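Local coordinates for uncharacterized protein (Legionella longbeachae NSW150, PDB 4JZA) that probably removes the 3-phosphate from phosphoinositide lipids such as phosphatidylinositol 3-phosphate, acting in the lipid metabolism of pathogen–host interaction, at residues L145-M151 with D598-H604; S616-P622 with D647-D653; Q735-M740 with K755-V760. One frame throughout, in Å; residues are numbered along the deposited sequence.

Interaction 1: L145-M151 with D598-H604; sequences LVTLLPM and DLYMSRH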
loop_
_atom_site.group_PDB
_atom_site.type_symbol
_atom_site.label_atom_id
_atom_site.label_comp_id
_atom_site.label_asym_id
_atom_site.label_seq_id
_atom_site.Cartn_x
_atom_site.Cartn_y
_atom_site.Cartn_z
ATOM N N LEU A 145 1.834 12.477 17.314
ATOM C CA LEU A 145 1.407 13.737 16.749
ATOM C C LEU A 145 0.514 14.449 17.696
ATOM O O LEU A 145 -0.463 13.865 18.165
ATOM C CB LEU A 145 0.625 13.447 15.492
ATOM C CG LEU A 145 0.637 14.588 14.507
ATOM C CD1 LEU A 145 2.016 14.752 13.897
ATOM C CD2 LEU A 145 -0.344 14.203 13.425
ATOM N N VAL A 146 0.876 15.686 18.004
ATOM C CA VAL A 146 0.079 16.540 18.881
ATOM C C VAL A 146 -0.140 17.813 18.116
ATOM O O VAL A 146 0.787 18.322 17.525
ATOM C CB VAL A 146 0.837 16.890 20.173
ATOM C CG1 VAL A 146 0.012 17.827 21.027
ATOM C CG2 VAL A 146 1.206 15.648 20.959
ATOM N N THR A 147 -1.358 18.310 18.096
ATOM C CA THR A 147 -1.637 19.579 17.438
ATOM C C THR A 147 -2.244 20.573 18.453
ATOM O O THR A 147 -3.304 20.368 19.033
ATOM C CB THR A 147 -2.556 19.415 16.202
ATOM O OG1 THR A 147 -1.946 18.532 15.207
ATOM C CG2 THR A 147 -2.830 20.794 15.581
ATOM N N LEU A 148 -1.560 21.697 18.603
ATOM C CA LEU A 148 -1.964 22.720 19.546
ATOM C C LEU A 148 -2.693 23.858 18.863
ATOM O O LEU A 148 -2.200 24.456 17.922
ATOM C CB LEU A 148 -0.743 23.264 20.276
ATOM C CG LEU A 148 -0.970 24.349 21.321
ATOM C CD1 LEU A 148 0.145 24.299 22.347
ATOM C CD2 LEU A 148 -1.022 25.718 20.672
ATOM N N LEU A 149 -3.886 24.139 19.364
ATOM C CA LEU A 149 -4.724 25.211 18.870
ATOM C C LEU A 149 -5.098 26.139 20.014
ATOM O O LEU A 149 -5.512 25.672 21.073
ATOM C CB LEU A 149 -5.989 24.621 18.262
ATOM C CG LEU A 149 -6.697 25.403 17.168
ATOM C CD1 LEU A 149 -5.697 25.900 16.150
ATOM C CD2 LEU A 149 -7.730 24.517 16.507
ATOM N N PRO A 150 -4.938 27.515 19.770
ATOM C CA PRO A 150 -5.397 28.358 20.885
ATOM C C PRO A 150 -6.907 28.554 20.873
ATOM O O PRO A 150 -7.472 28.942 19.865
ATOM C CB PRO A 150 -4.705 29.683 20.620
ATOM C CG PRO A 150 -4.814 29.823 19.162
ATOM C CD PRO A 150 -4.390 28.474 18.688
HETATM N N MSE A 151 -7.547 28.263 21.996
HETATM C CA MSE A 151 -8.958 28.491 22.172
HETATM C C MSE A 151 -9.190 28.689 23.627
HETATM O O MSE A 151 -8.485 28.041 24.406
HETATM C CB MSE A 151 -9.644 27.186 21.859
HETATM C CG MSE A 151 -9.964 27.031 20.392
HETATM SE SE MSE A 151 -11.306 25.612 20.345
HETATM C CE MSE A 151 -10.862 24.888 18.580
ATOM N N ASP A 598 -12.733 24.642 12.761
ATOM C CA ASP A 598 -11.402 24.887 13.371
ATOM C C ASP A 598 -10.560 23.641 13.483
ATOM O O ASP A 598 -9.345 23.682 13.217
ATOM C CB ASP A 598 -11.527 25.473 14.784
ATOM C CG ASP A 598 -11.799 26.950 14.773
ATOM O OD1 ASP A 598 -11.672 27.573 13.708
ATOM O OD2 ASP A 598 -12.148 27.481 15.845
ATOM N N LEU A 599 -11.204 22.555 13.922
ATOM C CA LEU A 599 -10.506 21.303 14.128
ATOM C C LEU A 599 -10.071 20.733 12.790
ATOM O O LEU A 599 -8.921 20.373 12.629
ATOM C CB LEU A 599 -11.360 20.318 14.914
ATOM C CG LEU A 599 -11.533 20.671 16.416
ATOM C CD1 LEU A 599 -12.391 19.627 17.076
ATOM C CD2 LEU A 599 -10.245 20.737 17.198
ATOM N N TYR A 600 -10.990 20.715 11.829
ATOM C CA TYR A 600 -10.716 20.214 10.506
ATOM C C TYR A 600 -9.569 21.002 9.928
ATOM O O TYR A 600 -8.615 20.430 9.448
ATOM C CB TYR A 600 -11.974 20.271 9.627
ATOM C CG TYR A 600 -11.769 19.668 8.254
ATOM C CD1 TYR A 600 -11.121 20.380 7.258
ATOM C CD2 TYR A 600 -12.216 18.380 7.968
ATOM C CE1 TYR A 600 -10.915 19.844 6.022
ATOM C CE2 TYR A 600 -11.994 17.811 6.743
ATOM C CZ TYR A 600 -11.344 18.554 5.771
ATOM O OH TYR A 600 -11.112 17.995 4.536
HETATM N N MSE A 601 -9.621 22.322 10.019
HETATM C CA MSE A 601 -8.539 23.142 9.434
HETATM C C MSE A 601 -7.229 23.143 10.192
HETATM O O MSE A 601 -6.257 23.595 9.685
HETATM C CB MSE A 601 -9.007 24.563 9.286
HETATM C CG MSE A 601 -10.124 24.613 8.230
HETATM SE SE MSE A 601 -10.965 26.384 8.028
HETATM C CE MSE A 601 -9.324 27.369 7.586
ATOM N N SER A 602 -7.177 22.651 11.418
ATOM C CA SER A 602 -5.900 22.506 12.093
ATOM C C SER A 602 -5.065 21.518 11.303
ATOM O O SER A 602 -3.799 21.572 11.302
ATOM C CB SER A 602 -6.088 22.008 13.521
ATOM O OG SER A 602 -6.640 20.708 13.551
ATOM N N ARG A 603 -5.800 20.604 10.657
ATOM C CA ARG A 603 -5.220 19.591 9.775
ATOM C C ARG A 603 -4.522 18.535 10.575
ATOM O O ARG A 603 -3.723 17.791 10.045
ATOM C CB ARG A 603 -4.223 20.176 8.772
ATOM C CG ARG A 603 -4.825 21.179 7.801
ATOM C CD ARG A 603 -3.997 21.310 6.536
ATOM N NE ARG A 603 -4.944 21.117 5.472
ATOM C CZ ARG A 603 -4.872 20.210 4.516
ATOM N NH1 ARG A 603 -3.819 19.415 4.373
ATOM N NH2 ARG A 603 -5.869 20.126 3.678
ATOM N N HIS A 604 -4.797 18.475 11.861
ATOM C CA HIS A 604 -4.219 17.426 12.639
ATOM C C HIS A 604 -4.523 16.025 12.046
ATOM O O HIS A 604 -3.625 15.227 11.858
ATOM C CB HIS A 604 -4.750 17.510 14.036
ATOM C CG HIS A 604 -4.386 16.338 14.882
ATOM N ND1 HIS A 604 -3.166 16.237 15.505
ATOM C CD2 HIS A 604 -5.086 15.226 15.222
ATOM C CE1 HIS A 604 -3.096 15.079 16.140
ATOM N NE2 HIS A 604 -4.248 14.449 15.989
#
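His604 has the largest area buried by this contact, and the edge of its ring meets Leu145 and Thr147 of strand 144-150, an inner strand of the mixed sheet. The Thr147 hydroxyl OG1 meets His604 ND1 at 2.6 Å in a short hydrogen bond that either residue could donate, and the backbone O of Leu145 lies 3.5 Å from His604 CE1, also near the ring plane. Both ends of this polar pair have further partners: His604 NE2 bonds Asp164, and Thr147 OG1 also bonds Arg8. Beside the bond, Thr147 CG2 packs 4.0 Å from Ser602 CB. Two residues along the strand, on the same face, Leu149 sets CD2 3.8 Å from the backbone O of Asp598 and 4.2 Å from Ser602 CB. Positive phi at Arg603 (73°) breaks the helix here and lets the chain restart as a new helix at His604, whose ring reaches the strand. Strand 145-150 and helix 598-602 run at 132° with axes 9.9 Å apart, an alpha/beta layer packing. Strand 144-150 is flanked in the mixed sheet by strands 5-10 and 159-166, while helix 556-574 packs against Leu599 of the covering helix.

Interaction 2: S616-P622 with D647-D653; sequences SEGIKTP and DDRAATD
Residues 616-622 form a loop, extended from Glu617 to Lys620, that crosses helix 647-652 obliquely. In register, Ser616 CA lies 4.9 Å from Ala650 CA, Gly618 CA 4.3 Å from Asp647 CA and Lys620 CA 4.6 Å from Asp648 CA. The arrangement is a glycine-mediated close packing of a loop on a helix, and it rests on Gly618 (phi/psi -165/-171): a CB there would lie 2.1 Å from Asp647 O. CA-H...O contacts line the interface, from Ser616 CA to Ala650 O (3.2 Å), Gly618 CA to Asp647 O (3.4 Å) and Asp648 CA to Ile619 O (3.4 Å). Among polar side chains, Asp648 (chi1 t) is the hub. Its OD1 accepts the backbone N of Thr621 (phi/psi 50/51), the N-cap position of helix 622-625, at 2.7 Å and forms a salt bridge with Lys620 NZ at 2.9 Å. Lys620 curls back (chi2 p, chi4 p) so that NZ also donates to Thr652 OG1 at 3.0 Å; Asp433 is a further salt-bridge partner. Small side chains at Ala650 and Ala651 permit the close fit: Ala651 CB sits 3.9 Å from Lys620 CD, and the Ala650 CB methyl meets the Glu617 carbonyl O at 3.6 Å. Pro622 CD makes van der Waals contact with Asp648 CB at 4.0 Å. Glu617 turns away to a salt bridge with Arg47 of helix 41-62, and Tyr600 of helix 587-602 packs on Ile619 and Pro622.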
loop_
_atom_site.group_PDB
_atom_site.type_symbol
_atom_site.label_atom_id
_atom_site.label_comp_id
_atom_site.label_asym_id
_atom_site.label_seq_id
_atom_site.Cartn_x
_atom_site.Cartn_y
_atom_site.Cartn_z
ATOM N N SER A 616 0.583 12.569 1.492
ATOM C CA SER A 616 -0.786 12.153 1.278
ATOM C C SER A 616 -1.662 12.752 2.349
ATOM O O SER A 616 -2.625 12.147 2.791
ATOM C CB SER A 616 -0.898 10.645 1.278
ATOM O OG SER A 616 -0.393 10.126 0.078
ATOM N N GLU A 617 -1.299 13.944 2.784
ATOM C CA GLU A 617 -1.972 14.565 3.892
ATOM C C GLU A 617 -3.233 15.229 3.414
ATOM O O GLU A 617 -3.227 16.367 2.988
ATOM C CB GLU A 617 -1.061 15.610 4.516
ATOM C CG GLU A 617 0.129 15.027 5.249
ATOM C CD GLU A 617 1.359 14.919 4.383
ATOM O OE1 GLU A 617 1.513 15.742 3.476
ATOM O OE2 GLU A 617 2.177 14.018 4.613
ATOM N N GLY A 618 -4.325 14.488 3.513
ATOM C CA GLY A 618 -5.670 15.004 3.232
ATOM C C GLY A 618 -6.676 14.026 3.798
ATOM O O GLY A 618 -6.267 13.112 4.480
ATOM N N ILE A 619 -7.962 14.221 3.498
ATOM C CA ILE A 619 -9.043 13.376 3.919
ATOM C C ILE A 619 -9.872 12.979 2.703
ATOM O O ILE A 619 -10.164 13.767 1.836
ATOM C CB ILE A 619 -9.960 14.139 4.896
ATOM C CG1 ILE A 619 -9.204 14.562 6.169
ATOM C CG2 ILE A 619 -11.211 13.327 5.278
ATOM C CD1 ILE A 619 -8.571 13.405 6.892
ATOM N N LYS A 620 -10.327 11.758 2.686
ATOM C CA LYS A 620 -11.126 11.260 1.604
ATOM C C LYS A 620 -12.494 11.889 1.584
ATOM O O LYS A 620 -13.168 11.939 2.610
ATOM C CB LYS A 620 -11.272 9.757 1.766
ATOM C CG LYS A 620 -11.231 8.985 0.471
ATOM C CD LYS A 620 -9.840 8.998 -0.172
ATOM C CE LYS A 620 -9.935 8.543 -1.628
ATOM N NZ LYS A 620 -10.791 9.367 -2.540
ATOM N N THR A 621 -12.877 12.409 0.421
ATOM C CA THR A 621 -14.264 12.718 0.104
ATOM C C THR A 621 -14.971 13.545 1.197
ATOM O O THR A 621 -16.035 13.213 1.636
ATOM C CB THR A 621 -14.909 11.346 -0.252
ATOM O OG1 THR A 621 -14.841 11.154 -1.653
ATOM C CG2 THR A 621 -16.233 11.276 0.010
ATOM N N PRO A 622 -14.372 14.660 1.649
ATOM C CA PRO A 622 -14.993 15.389 2.750
ATOM C C PRO A 622 -16.398 15.905 2.464
ATOM O O PRO A 622 -17.238 15.922 3.358
ATOM C CB PRO A 622 -14.054 16.588 2.956
ATOM C CG PRO A 622 -12.767 16.205 2.320
ATOM C CD PRO A 622 -13.159 15.349 1.173
ATOM N N ASP A 647 -8.236 18.328 -0.581
ATOM C CA ASP A 647 -8.035 17.362 0.490
ATOM C C ASP A 647 -8.198 15.936 -0.027
ATOM O O ASP A 647 -7.399 15.079 0.302
ATOM C CB ASP A 647 -8.965 17.633 1.687
ATOM C CG ASP A 647 -8.531 18.884 2.485
ATOM O OD1 ASP A 647 -7.438 19.343 2.132
ATOM O OD2 ASP A 647 -9.251 19.421 3.385
ATOM N N ASP A 648 -9.186 15.702 -0.884
ATOM C CA ASP A 648 -9.455 14.370 -1.391
ATOM C C ASP A 648 -8.391 13.938 -2.386
ATOM O O ASP A 648 -8.008 12.777 -2.431
ATOM C CB ASP A 648 -10.853 14.355 -1.983
ATOM C CG ASP A 648 -11.225 13.045 -2.629
ATOM O OD1 ASP A 648 -11.687 12.114 -1.960
ATOM O OD2 ASP A 648 -11.119 12.989 -3.858
ATOM N N ARG A 649 -7.877 14.883 -3.152
ATOM C CA ARG A 649 -6.778 14.631 -4.074
ATOM C C ARG A 649 -5.552 14.205 -3.283
ATOM O O ARG A 649 -4.850 13.225 -3.651
ATOM C CB ARG A 649 -6.495 15.923 -4.897
ATOM C CG ARG A 649 -5.426 15.930 -6.018
ATOM C CD ARG A 649 -5.691 14.910 -7.097
ATOM N NE ARG A 649 -5.138 13.629 -6.701
ATOM C CZ ARG A 649 -5.127 12.515 -7.422
ATOM N NH1 ARG A 649 -5.632 12.478 -8.649
ATOM N NH2 ARG A 649 -4.586 11.429 -6.889
ATOM N N ALA A 650 -5.264 14.919 -2.198
ATOM C CA ALA A 650 -4.033 14.604 -1.455
ATOM C C ALA A 650 -4.179 13.237 -0.751
ATOM O O ALA A 650 -3.234 12.492 -0.679
ATOM C CB ALA A 650 -3.669 15.694 -0.487
ATOM N N ALA A 651 -5.388 12.868 -0.335
ATOM C CA ALA A 651 -5.612 11.556 0.247
ATOM C C ALA A 651 -5.419 10.483 -0.802
ATOM O O ALA A 651 -4.794 9.464 -0.551
ATOM C CB ALA A 651 -7.017 11.470 0.784
ATOM N N THR A 652 -5.979 10.699 -1.985
ATOM C CA THR A 652 -5.992 9.667 -3.002
ATOM C C THR A 652 -4.575 9.255 -3.448
ATOM O O THR A 652 -4.383 8.105 -3.887
ATOM C CB THR A 652 -6.828 10.130 -4.191
ATOM O OG1 THR A 652 -8.193 10.249 -3.789
ATOM C CG2 THR A 652 -6.732 9.142 -5.299
ATOM N N ASP A 653 -3.630 10.199 -3.306
ATOM C CA ASP A 653 -2.198 10.031 -3.606
ATOM C C ASP A 653 -1.463 9.006 -2.737
ATOM O O ASP A 653 -0.263 8.828 -2.906
ATOM C CB ASP A 653 -1.413 11.357 -3.399
ATOM C CG ASP A 653 -1.650 12.426 -4.514
ATOM O OD1 ASP A 653 -2.298 12.138 -5.574
ATOM O OD2 ASP A 653 -1.166 13.583 -4.292
#

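Interaction 3: Q735-M740 with K755-V760; sequences QILELM and KILQVV
An antiparallel alpha-alpha hairpin in the C-terminal phosphoinositide phosphatase domain brings the two helical segments 735-740 and 755-760 together at 169°, with axes 10.0 Å apart. Ile736 CA and Ile756 CA approach to 6.2 Å, Gln735 CA and Val759 CA to 7.4 Å. No hydrogen bond crosses; the fit is one of shape. Leu739 (mt) is one bump: its CD1 enters a hollow bounded by Lys755, Ile756 and Val759, 4.1 Å from Lys755 CB, 4.0 Å from Ile756 CG1 and 4.1 Å from Val759 CG2. Val759 (chi1 t) answers from the other helix, fitting among Gln735, Ile736 and Leu739, with CG2 3.6 Å from Gln735 OE1 and CG1 4.3 Å from Ile736 CG1. Gln735 NE2 is held by Asp731. Ile736 and Ile756, both mt, fill the buried side, CD1 of Ile736 being 4.1 Å from CG2 of Ile756. There the selenomethionine Met740 places SE 4.4 Å from Ile756 CD1.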
loop_
_atom_site.group_PDB
_atom_site.type_symbol
_atom_site.label_atom_id
_atom_site.label_comp_id
_atom_site.label_asym_id
_atom_site.label_seq_id
_atom_site.Cartn_x
_atom_site.Cartn_y
_atom_site.Cartn_z
ATOM N N GLN A 735 20.855 7.071 -41.171
ATOM C CA GLN A 735 20.413 7.768 -39.999
ATOM C C GLN A 735 21.499 8.160 -39.032
ATOM O O GLN A 735 21.384 9.192 -38.358
ATOM C CB GLN A 735 19.434 6.911 -39.251
ATOM C CG GLN A 735 18.056 7.038 -39.840
ATOM C CD GLN A 735 17.050 6.360 -38.983
ATOM O OE1 GLN A 735 16.846 6.733 -37.792
ATOM N NE2 GLN A 735 16.426 5.341 -39.542
ATOM N N ILE A 736 22.521 7.322 -38.937
ATOM C CA ILE A 736 23.644 7.589 -38.078
ATOM C C ILE A 736 24.522 8.651 -38.704
ATOM O O ILE A 736 24.996 9.490 -38.003
ATOM C CB ILE A 736 24.397 6.300 -37.721
ATOM C CG1 ILE A 736 23.505 5.449 -36.804
ATOM C CG2 ILE A 736 25.678 6.631 -37.000
ATOM C CD1 ILE A 736 23.918 4.004 -36.691
ATOM N N LEU A 737 24.689 8.672 -40.013
ATOM C CA LEU A 737 25.256 9.882 -40.648
ATOM C C LEU A 737 24.448 11.131 -40.323
ATOM O O LEU A 737 25.021 12.135 -39.903
ATOM C CB LEU A 737 25.358 9.742 -42.161
ATOM C CG LEU A 737 26.453 8.759 -42.563
ATOM C CD1 LEU A 737 26.102 8.129 -43.894
ATOM C CD2 LEU A 737 27.832 9.405 -42.640
ATOM N N GLU A 738 23.133 11.080 -40.525
ATOM C CA GLU A 738 22.280 12.241 -40.263
ATOM C C GLU A 738 22.528 12.788 -38.854
ATOM O O GLU A 738 22.587 13.993 -38.660
ATOM C CB GLU A 738 20.782 11.915 -40.432
ATOM C CG GLU A 738 20.118 12.165 -41.801
ATOM C CD GLU A 738 20.274 13.580 -42.358
ATOM O OE1 GLU A 738 19.245 14.277 -42.469
ATOM O OE2 GLU A 738 21.393 14.003 -42.718
ATOM N N LEU A 739 22.692 11.904 -37.886
ATOM C CA LEU A 739 22.848 12.309 -36.506
ATOM C C LEU A 739 24.197 12.919 -36.267
ATOM O O LEU A 739 24.340 13.730 -35.354
ATOM C CB LEU A 739 22.701 11.124 -35.570
ATOM C CG LEU A 739 21.252 10.720 -35.279
ATOM C CD1 LEU A 739 21.143 9.329 -34.636
ATOM C CD2 LEU A 739 20.579 11.758 -34.396
HETATM N N MSE A 740 25.180 12.519 -37.069
HETATM C CA MSE A 740 26.552 12.983 -36.934
HETATM C C MSE A 740 26.826 14.172 -37.791
HETATM O O MSE A 740 27.954 14.635 -37.807
HETATM C CB MSE A 740 27.537 11.854 -37.299
HETATM C CG MSE A 740 27.587 10.973 -36.072
HETATM SE SE MSE A 740 28.455 9.231 -36.278
HETATM C CE MSE A 740 29.939 9.745 -35.118
ATOM N N LYS A 755 21.108 8.465 -28.916
ATOM C CA LYS A 755 20.291 8.492 -30.102
ATOM C C LYS A 755 20.727 7.460 -31.114
ATOM O O LYS A 755 19.903 6.835 -31.730
ATOM C CB LYS A 755 20.290 9.892 -30.717
ATOM C CG LYS A 755 19.406 10.881 -29.961
ATOM C CD LYS A 755 19.700 12.278 -30.456
ATOM C CE LYS A 755 18.734 13.295 -29.894
ATOM N NZ LYS A 755 18.552 14.382 -30.900
ATOM N N ILE A 756 22.028 7.289 -31.276
ATOM C CA ILE A 756 22.547 6.292 -32.154
ATOM C C ILE A 756 22.153 4.911 -31.714
ATOM O O ILE A 756 21.875 4.055 -32.540
ATOM C CB ILE A 756 24.055 6.389 -32.214
ATOM C CG1 ILE A 756 24.435 7.647 -33.033
ATOM C CG2 ILE A 756 24.663 5.135 -32.850
ATOM C CD1 ILE A 756 25.911 8.017 -32.957
ATOM N N LEU A 757 22.143 4.675 -30.413
ATOM C CA LEU A 757 21.692 3.411 -29.894
ATOM C C LEU A 757 20.184 3.151 -30.054
ATOM O O LEU A 757 19.781 2.012 -30.197
ATOM C CB LEU A 757 22.048 3.320 -28.436
ATOM C CG LEU A 757 23.489 3.158 -28.000
ATOM C CD1 LEU A 757 23.571 3.467 -26.510
ATOM C CD2 LEU A 757 23.962 1.739 -28.237
ATOM N N GLN A 758 19.359 4.192 -29.995
ATOM C CA GLN A 758 17.957 4.099 -30.421
ATOM C C GLN A 758 17.826 3.522 -31.868
ATOM O O GLN A 758 17.036 2.595 -32.129
ATOM C CB GLN A 758 17.272 5.470 -30.392
ATOM C CG GLN A 758 16.470 5.756 -29.132
ATOM C CD GLN A 758 16.337 7.252 -28.812
ATOM O OE1 GLN A 758 16.663 8.133 -29.609
ATOM N NE2 GLN A 758 15.852 7.531 -27.641
ATOM N N VAL A 759 18.584 4.090 -32.811
ATOM C CA VAL A 759 18.597 3.563 -34.146
ATOM C C VAL A 759 18.964 2.071 -34.200
ATOM O O VAL A 759 18.208 1.265 -34.737
ATOM C CB VAL A 759 19.601 4.302 -35.002
ATOM C CG1 VAL A 759 19.688 3.626 -36.363
ATOM C CG2 VAL A 759 19.159 5.757 -35.156
ATOM N N VAL A 760 20.110 1.722 -33.635
ATOM C CA VAL A 760 20.568 0.348 -33.592
ATOM C C VAL A 760 19.566 -0.609 -32.946
ATOM O O VAL A 760 19.390 -1.726 -33.391
ATOM C CB VAL A 760 21.919 0.235 -32.814
ATOM C CG1 VAL A 760 22.259 -1.226 -32.473
ATOM C CG2 VAL A 760 23.069 0.855 -33.619
#

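How the interactions relate
From the N terminus, strand 144-150 of the mixed sheet is reached first, and interaction 1 closes a loop of more than 440 residues by bringing helix 587-602 and the start of helix 604-612 back to it. Interaction 2 then closes a short loop, tying the segment after helix 604-612 to helix 643-652. Interaction 3 closes a shorter one, joining helices 731-740 and 748-761. The three loops follow in series; none nests or crosses. Interactions 1 and 2 touch, with Arg603 NH2 2.3 Å from Asp647 OD1 in a salt bridge, whereas the centre of interaction 3 lies about 46 Å from that of interaction 2.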